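Local coordinates for protein RNA-dependent RNA Polymerase (Bombyx mori cytoplasmic polyhedrosis virus, PDB 6TZ0) that catalyses RNA-templated RNA synthesis, transcribing the double-stranded genome of the virus and probably also replicating it, at residues 415-418 with 419-423; 503-506 with 507-511; 937-940 with 941-945. All coordinates share one frame; numbering follows the deposited sequence.

Contact 1: residues 415-418 with 419-423; sequences EAWL and NFLTT
Leu421 lies over one face of the Trp417 indole, one helical turn further on, and this is the tight side of the contact. Its CG sits 4.2 Å from the centroid of the six-membered ring, 20° off the normal, a CH-pi contact, while CD1 reaches Trp417 CE2 at 3.6 Å. With CG anti to the backbone N (chi1 167°), Trp417 carries its indole forward along the helix, where a branched leucine can cover it. Phe420 comes in obliquely, its CD2 4.0 Å from Trp417 CZ3. Phe498 and Phe501 add edge-to-face partners to Trp417, so a large aromatic suits its buried place.

The other flank is looser and polar. Asn419, exposed to solvent, faces Glu415 with amide and carboxylate planes 68° apart; its OD1 stays 3.6 Å from Glu415 OE2, and no side-chain hydrogen bond joins the two. The backbone supplies the regular bonds, such as Asn419 N to Glu415 O (2.9 Å) and Thr422 N to Leu418 O (3.0 Å).

Thr423 leaves helical geometry just beyond. Side chains packed at i to i+3 and i+4 are typical of a largely packed alpha-helix with a polar strip, here at Glu415 and Asn419 on the last turns of helix 413-422 in the central polymerase domain.

Contact 2: residues 503-506 with 507-511; sequences PYTI and GKQIY
The aliphatic part of Lys508 slants across the outer end of the Tyr504 ring, the two side chains lying oblique to each other. Lys508 CD approaches Tyr504 CZ to 3.6 Å and CE approaches Tyr504 OH to 3.4 Å, so the methylenes do the touching and the ammonium group leads away toward the exposed side. Their i to i+4 spacing puts the two residues on one flank of the helix, and with CG anti to the backbone N in both (chi1 168° for Tyr504, -175° for Lys508) the chains converge there. Lysine suits the place because its long stem can pack while its charge stays at the surface; Tyr504 also touches Asp643 and Thr646.

Gln509 takes the contrary course and folds back. Bent at chi2, it lays CG 3.3 Å from Thr505 O and offers NE2 to the same oxygen in a weak hydrogen bond of 3.4 Å. The hydroxyl of Thr505 bonds to Phe501 O, one turn earlier. Ile506 points away from the following residues and packs on Val567 and Val570 of helix 557-573, as a branched apolar chain should in a buried place.

Regular bonds run from Gly507 N to Pro503 O (3.0 Å) and from Lys508 N to Tyr504 O (2.9 Å). Then the pattern shortens: Gln509 N turns to Ile506 O, three residues back, at 3.3 Å and well above the carbonyl plane. This shift passes over Thr505 O as a backbone acceptor, and the glutamine amide, through its weak bond, probably makes up part of the loss where helix 501-508 gives up its regularity.

Contact 3: residues 937-940 with 941-945; sequences LEQL and GKLGE
From Glu938 and Gln939 to Leu943 the chain doubles back on itself, leaving helix 927-937, running extended through Gly941 and entering a type II beta turn from Lys942 to Glu945. Gly944 holds the third position of that turn with a phi of 99°; a CB there would press on the carbonyl O of Leu943, so a residue without one fits naturally.

Leu943 makes the side-chain contact. One methyl, CD2, points back into the bend and meets Gln939 at both its amide end and its backbone: it is 3.6 Å from Gln939 NE2 and 3.8 Å from Gln939 CA. The same methyl comes within 3.9 Å of Glu938 O. The glutamine is bent at chi2 (-48°), which curls its amide round toward the leucine, and the two side chains cross at about a right angle. Both residues also pack against the chain of viral structural protein 4, Gln939 on Ile68 and Leu943 on Tyr178 of that chain. Leucine suits position 943 because its apolar branch, partly exposed, can serve both the bend of its own chain and the tyrosine of the other.

Leu940 points away from Gly941 and the residues after it, into the protein, where it packs on Gln453, Tyr460 and Leu418, a buried setting suited to an apolar chain.

No hydrogen bond joins 937-940 to 941-945. The contact between them is therefore one of dispersion, a methyl laid against an amide group and backbone. A directional polar link of the loop is made instead by Glu938, just past helix 927-937, which forms a salt bridge with Arg950 of helix 945-958.

Overall arrangement
Along the chain the three contacts come in series, and all lie on the same side of the molecule's centre. Contacts 1 and 2 belong to the central polymerase domain, on helices 413-422 and 501-508, with centres about 16 Å apart; Phe501, which opens the second helix, meets the aromatic rings of contact 1. Contact 3, in the C-terminal region, is far off in sequence yet its centre lies only about 12 Å from that of contact 1, and the two touch: Leu418 CD1 is 3.9 Å from Leu940 CB. Contacts 2 and 3 are about 24 Å apart between centres. Contact 1 thus sits in the middle, joining the polymerase domain to the C-terminal loop that also meets viral structural protein 4.

Contact 1: residues 415-418 with 419-423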
# COMPACT_ATOMS: atom_id res chain seq x y z
N GLU A 415 -0.04 -18.49 -11.45
CA GLU A 415 -1.20 -18.58 -10.57
C GLU A 415 -1.02 -17.70 -9.35
O GLU A 415 -2.01 -17.14 -8.85
CB GLU A 415 -1.42 -20.04 -10.18
CG GLU A 415 -2.67 -20.30 -9.36
CD GLU A 415 -3.95 -20.08 -10.14
OE1 GLU A 415 -3.94 -20.23 -11.38
OE2 GLU A 415 -4.98 -19.74 -9.51
N ALA A 416 0.22 -17.51 -8.89
CA ALA A 416 0.48 -16.60 -7.79
C ALA A 416 0.23 -15.15 -8.18
O ALA A 416 -0.31 -14.37 -7.39
CB ALA A 416 1.91 -16.78 -7.29
N TRP A 417 0.58 -14.77 -9.41
CA TRP A 417 0.30 -13.42 -9.90
C TRP A 417 -1.20 -13.17 -10.05
O TRP A 417 -1.70 -12.10 -9.68
CB TRP A 417 1.02 -13.19 -11.22
CG TRP A 417 0.58 -11.98 -11.97
CD1 TRP A 417 -0.14 -11.96 -13.12
CD2 TRP A 417 0.83 -10.61 -11.63
NE1 TRP A 417 -0.36 -10.67 -13.52
CE2 TRP A 417 0.22 -9.82 -12.62
CE3 TRP A 417 1.50 -9.98 -10.59
CZ2 TRP A 417 0.27 -8.44 -12.60
CZ3 TRP A 417 1.55 -8.61 -10.57
CH2 TRP A 417 0.93 -7.85 -11.56
N LEU A 418 -1.93 -14.16 -10.56
CA LEU A 418 -3.39 -14.02 -10.66
C LEU A 418 -4.05 -13.96 -9.28
O LEU A 418 -5.00 -13.19 -9.10
CB LEU A 418 -3.98 -15.15 -11.49
CG LEU A 418 -4.16 -14.90 -12.99
CD1 LEU A 418 -2.85 -14.78 -13.74
CD2 LEU A 418 -4.97 -16.04 -13.57
N ASN A 419 -3.56 -14.73 -8.31
CA ASN A 419 -4.09 -14.64 -6.96
C ASN A 419 -3.71 -13.33 -6.29
O ASN A 419 -4.45 -12.83 -5.44
CB ASN A 419 -3.59 -15.80 -6.11
CG ASN A 419 -4.14 -17.13 -6.57
OD1 ASN A 419 -5.30 -17.23 -6.97
ND2 ASN A 419 -3.32 -18.17 -6.52
N PHE A 420 -2.57 -12.76 -6.66
CA PHE A 420 -2.16 -11.47 -6.14
C PHE A 420 -3.05 -10.36 -6.69
O PHE A 420 -3.29 -9.36 -6.01
CB PHE A 420 -0.70 -11.25 -6.50
CG PHE A 420 -0.12 -9.97 -6.01
CD1 PHE A 420 0.24 -9.81 -4.68
CD2 PHE A 420 0.10 -8.93 -6.89
CE1 PHE A 420 0.79 -8.63 -4.25
CE2 PHE A 420 0.64 -7.75 -6.46
CZ PHE A 420 0.99 -7.61 -5.14
N LEU A 421 -3.53 -10.52 -7.92
CA LEU A 421 -4.45 -9.52 -8.47
C LEU A 421 -5.84 -9.68 -7.88
O LEU A 421 -6.50 -8.68 -7.56
CB LEU A 421 -4.49 -9.62 -9.99
CG LEU A 421 -3.20 -9.19 -10.68
CD1 LEU A 421 -3.35 -9.42 -12.15
CD2 LEU A 421 -2.89 -7.75 -10.38
N THR A 422 -6.33 -10.91 -7.74
CA THR A 422 -7.67 -11.11 -7.19
C THR A 422 -7.70 -10.84 -5.69
O THR A 422 -8.74 -10.42 -5.16
CB THR A 422 -8.17 -12.53 -7.46
OG1 THR A 422 -7.29 -13.48 -6.85
CG2 THR A 422 -8.26 -12.81 -8.94
N THR A 423 -6.60 -11.07 -5.00
CA THR A 423 -6.54 -10.95 -3.55
C THR A 423 -5.32 -10.14 -3.14
O THR A 423 -4.19 -10.53 -3.46
CB THR A 423 -6.51 -12.33 -2.89
OG1 THR A 423 -7.71 -13.04 -3.19
CG2 THR A 423 -6.35 -12.19 -1.38

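Contact 2: residues 503-506 with 507-511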
# COMPACT_ATOMS: atom_id res chain seq x y z
N PRO A 503 10.90 -9.97 -6.88
CA PRO A 503 11.59 -9.57 -5.64
C PRO A 503 10.74 -9.70 -4.38
O PRO A 503 11.25 -10.10 -3.33
CB PRO A 503 11.97 -8.11 -5.91
CG PRO A 503 12.15 -8.06 -7.34
CD PRO A 503 11.12 -8.94 -7.93
N TYR A 504 9.44 -9.40 -4.48
CA TYR A 504 8.52 -9.63 -3.37
C TYR A 504 8.41 -11.10 -3.01
O TYR A 504 8.41 -11.46 -1.83
CB TYR A 504 7.14 -9.06 -3.71
CG TYR A 504 6.06 -9.49 -2.76
CD1 TYR A 504 6.01 -9.00 -1.46
CD2 TYR A 504 5.08 -10.39 -3.16
CE1 TYR A 504 5.03 -9.41 -0.59
CE2 TYR A 504 4.10 -10.80 -2.29
CZ TYR A 504 4.08 -10.30 -1.01
OH TYR A 504 3.09 -10.70 -0.15
N THR A 505 8.31 -11.96 -4.02
CA THR A 505 8.16 -13.39 -3.79
C THR A 505 9.42 -13.98 -3.16
O THR A 505 9.34 -14.85 -2.29
CB THR A 505 7.82 -14.08 -5.11
OG1 THR A 505 6.63 -13.50 -5.64
CG2 THR A 505 7.62 -15.56 -4.93
N ILE A 506 10.59 -13.48 -3.56
CA ILE A 506 11.84 -13.96 -2.97
C ILE A 506 11.98 -13.48 -1.53
O ILE A 506 12.24 -14.28 -0.63
CB ILE A 506 13.03 -13.54 -3.84
CG1 ILE A 506 13.02 -14.32 -5.15
CG2 ILE A 506 14.33 -13.70 -3.09
CD1 ILE A 506 14.01 -13.84 -6.15
N GLY A 507 11.81 -12.18 -1.29
CA GLY A 507 11.97 -11.67 0.06
C GLY A 507 10.87 -12.07 1.03
O GLY A 507 11.06 -11.93 2.24
N LYS A 508 9.73 -12.54 0.52
CA LYS A 508 8.65 -13.01 1.38
C LYS A 508 8.98 -14.33 2.04
O LYS A 508 8.43 -14.65 3.10
CB LYS A 508 7.39 -13.12 0.51
CG LYS A 508 6.10 -13.48 1.19
CD LYS A 508 5.00 -13.58 0.16
CE LYS A 508 3.67 -13.91 0.79
NZ LYS A 508 3.67 -15.28 1.36
N GLN A 509 9.90 -15.11 1.47
CA GLN A 509 10.17 -16.44 1.98
C GLN A 509 11.01 -16.43 3.25
O GLN A 509 11.03 -17.44 3.97
CB GLN A 509 10.88 -17.28 0.92
CG GLN A 509 10.11 -17.42 -0.37
CD GLN A 509 8.77 -18.08 -0.20
OE1 GLN A 509 8.62 -19.02 0.57
NE2 GLN A 509 7.78 -17.59 -0.93
N ILE A 510 11.69 -15.32 3.56
CA ILE A 510 12.56 -15.28 4.74
C ILE A 510 11.77 -15.15 6.03
O ILE A 510 12.32 -15.39 7.11
CB ILE A 510 13.59 -14.15 4.57
CG1 ILE A 510 14.83 -14.38 5.45
CG2 ILE A 510 12.99 -12.81 4.92
CD1 ILE A 510 16.01 -13.52 5.11
N TYR A 511 10.48 -14.81 5.95
CA TYR A 511 9.66 -14.74 7.16
C TYR A 511 9.41 -16.11 7.77
O TYR A 511 9.17 -16.20 8.97
CB TYR A 511 8.30 -14.10 6.88
CG TYR A 511 8.34 -12.68 6.39
CD1 TYR A 511 8.87 -11.68 7.17
CD2 TYR A 511 7.75 -12.33 5.19
CE1 TYR A 511 8.89 -10.37 6.73
CE2 TYR A 511 7.75 -11.03 4.75
CZ TYR A 511 8.32 -10.05 5.53
OH TYR A 511 8.33 -8.75 5.12

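Contact 3: residues 937-940 with 941-945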
# COMPACT_ATOMS: atom_id res chain seq x y z
N LEU A 937 -8.87 -14.80 -19.45
CA LEU A 937 -8.10 -14.66 -18.22
C LEU A 937 -7.74 -16.01 -17.62
O LEU A 937 -6.68 -16.15 -17.01
CB LEU A 937 -8.88 -13.82 -17.22
CG LEU A 937 -8.27 -13.53 -15.85
CD1 LEU A 937 -6.93 -12.86 -16.00
CD2 LEU A 937 -9.21 -12.66 -15.07
N GLU A 938 -8.59 -17.03 -17.81
CA GLU A 938 -8.29 -18.36 -17.30
C GLU A 938 -7.11 -19.04 -17.97
O GLU A 938 -6.63 -20.05 -17.46
CB GLU A 938 -9.50 -19.28 -17.46
CG GLU A 938 -10.65 -18.97 -16.57
CD GLU A 938 -11.80 -19.92 -16.77
OE1 GLU A 938 -11.71 -20.77 -17.68
OE2 GLU A 938 -12.79 -19.82 -16.02
N GLN A 939 -6.63 -18.52 -19.10
CA GLN A 939 -5.56 -19.17 -19.84
C GLN A 939 -4.18 -18.70 -19.43
O GLN A 939 -3.25 -18.80 -20.23
CB GLN A 939 -5.76 -18.94 -21.34
CG GLN A 939 -7.12 -19.32 -21.85
CD GLN A 939 -7.55 -20.68 -21.38
OE1 GLN A 939 -8.52 -20.82 -20.63
NE2 GLN A 939 -6.82 -21.71 -21.78
N LEU A 940 -4.02 -18.18 -18.21
CA LEU A 940 -2.77 -17.55 -17.83
C LEU A 940 -1.99 -18.28 -16.76
O LEU A 940 -0.82 -17.97 -16.55
CB LEU A 940 -3.01 -16.11 -17.36
CG LEU A 940 -3.55 -15.13 -18.40
CD1 LEU A 940 -3.65 -13.75 -17.80
CD2 LEU A 940 -2.72 -15.11 -19.65
N GLY A 941 -2.60 -19.23 -16.06
CA GLY A 941 -1.87 -20.06 -15.12
C GLY A 941 -2.76 -21.12 -14.50
O GLY A 941 -3.92 -20.82 -14.20
N LYS A 942 -2.23 -22.34 -14.32
CA LYS A 942 -2.96 -23.51 -13.82
C LYS A 942 -4.19 -23.80 -14.68
O LYS A 942 -5.34 -23.62 -14.27
CB LYS A 942 -3.34 -23.38 -12.34
CG LYS A 942 -2.17 -23.44 -11.39
CD LYS A 942 -1.60 -24.84 -11.30
CE LYS A 942 -0.52 -24.92 -10.23
NZ LYS A 942 0.10 -26.27 -10.13
N LEU A 943 -3.90 -24.23 -15.91
CA LEU A 943 -4.94 -24.56 -16.88
C LEU A 943 -5.80 -25.73 -16.41
O LEU A 943 -5.30 -26.73 -15.89
CB LEU A 943 -4.30 -24.93 -18.22
CG LEU A 943 -3.50 -23.86 -18.94
CD1 LEU A 943 -2.88 -24.45 -20.18
CD2 LEU A 943 -4.38 -22.70 -19.29
N GLY A 944 -7.11 -25.58 -16.59
CA GLY A 944 -8.03 -26.69 -16.47
C GLY A 944 -8.78 -26.82 -15.16
O GLY A 944 -9.59 -27.75 -15.03
N GLU A 945 -8.55 -25.94 -14.19
CA GLU A 945 -9.24 -26.08 -12.92
C GLU A 945 -10.68 -25.57 -12.99
O GLU A 945 -11.56 -26.10 -12.30
CB GLU A 945 -8.48 -25.35 -11.82
CG GLU A 945 -7.14 -25.96 -11.48
CD GLU A 945 -6.43 -25.22 -10.36
OE1 GLU A 945 -6.94 -24.16 -9.94
OE2 GLU A 945 -5.37 -25.69 -9.91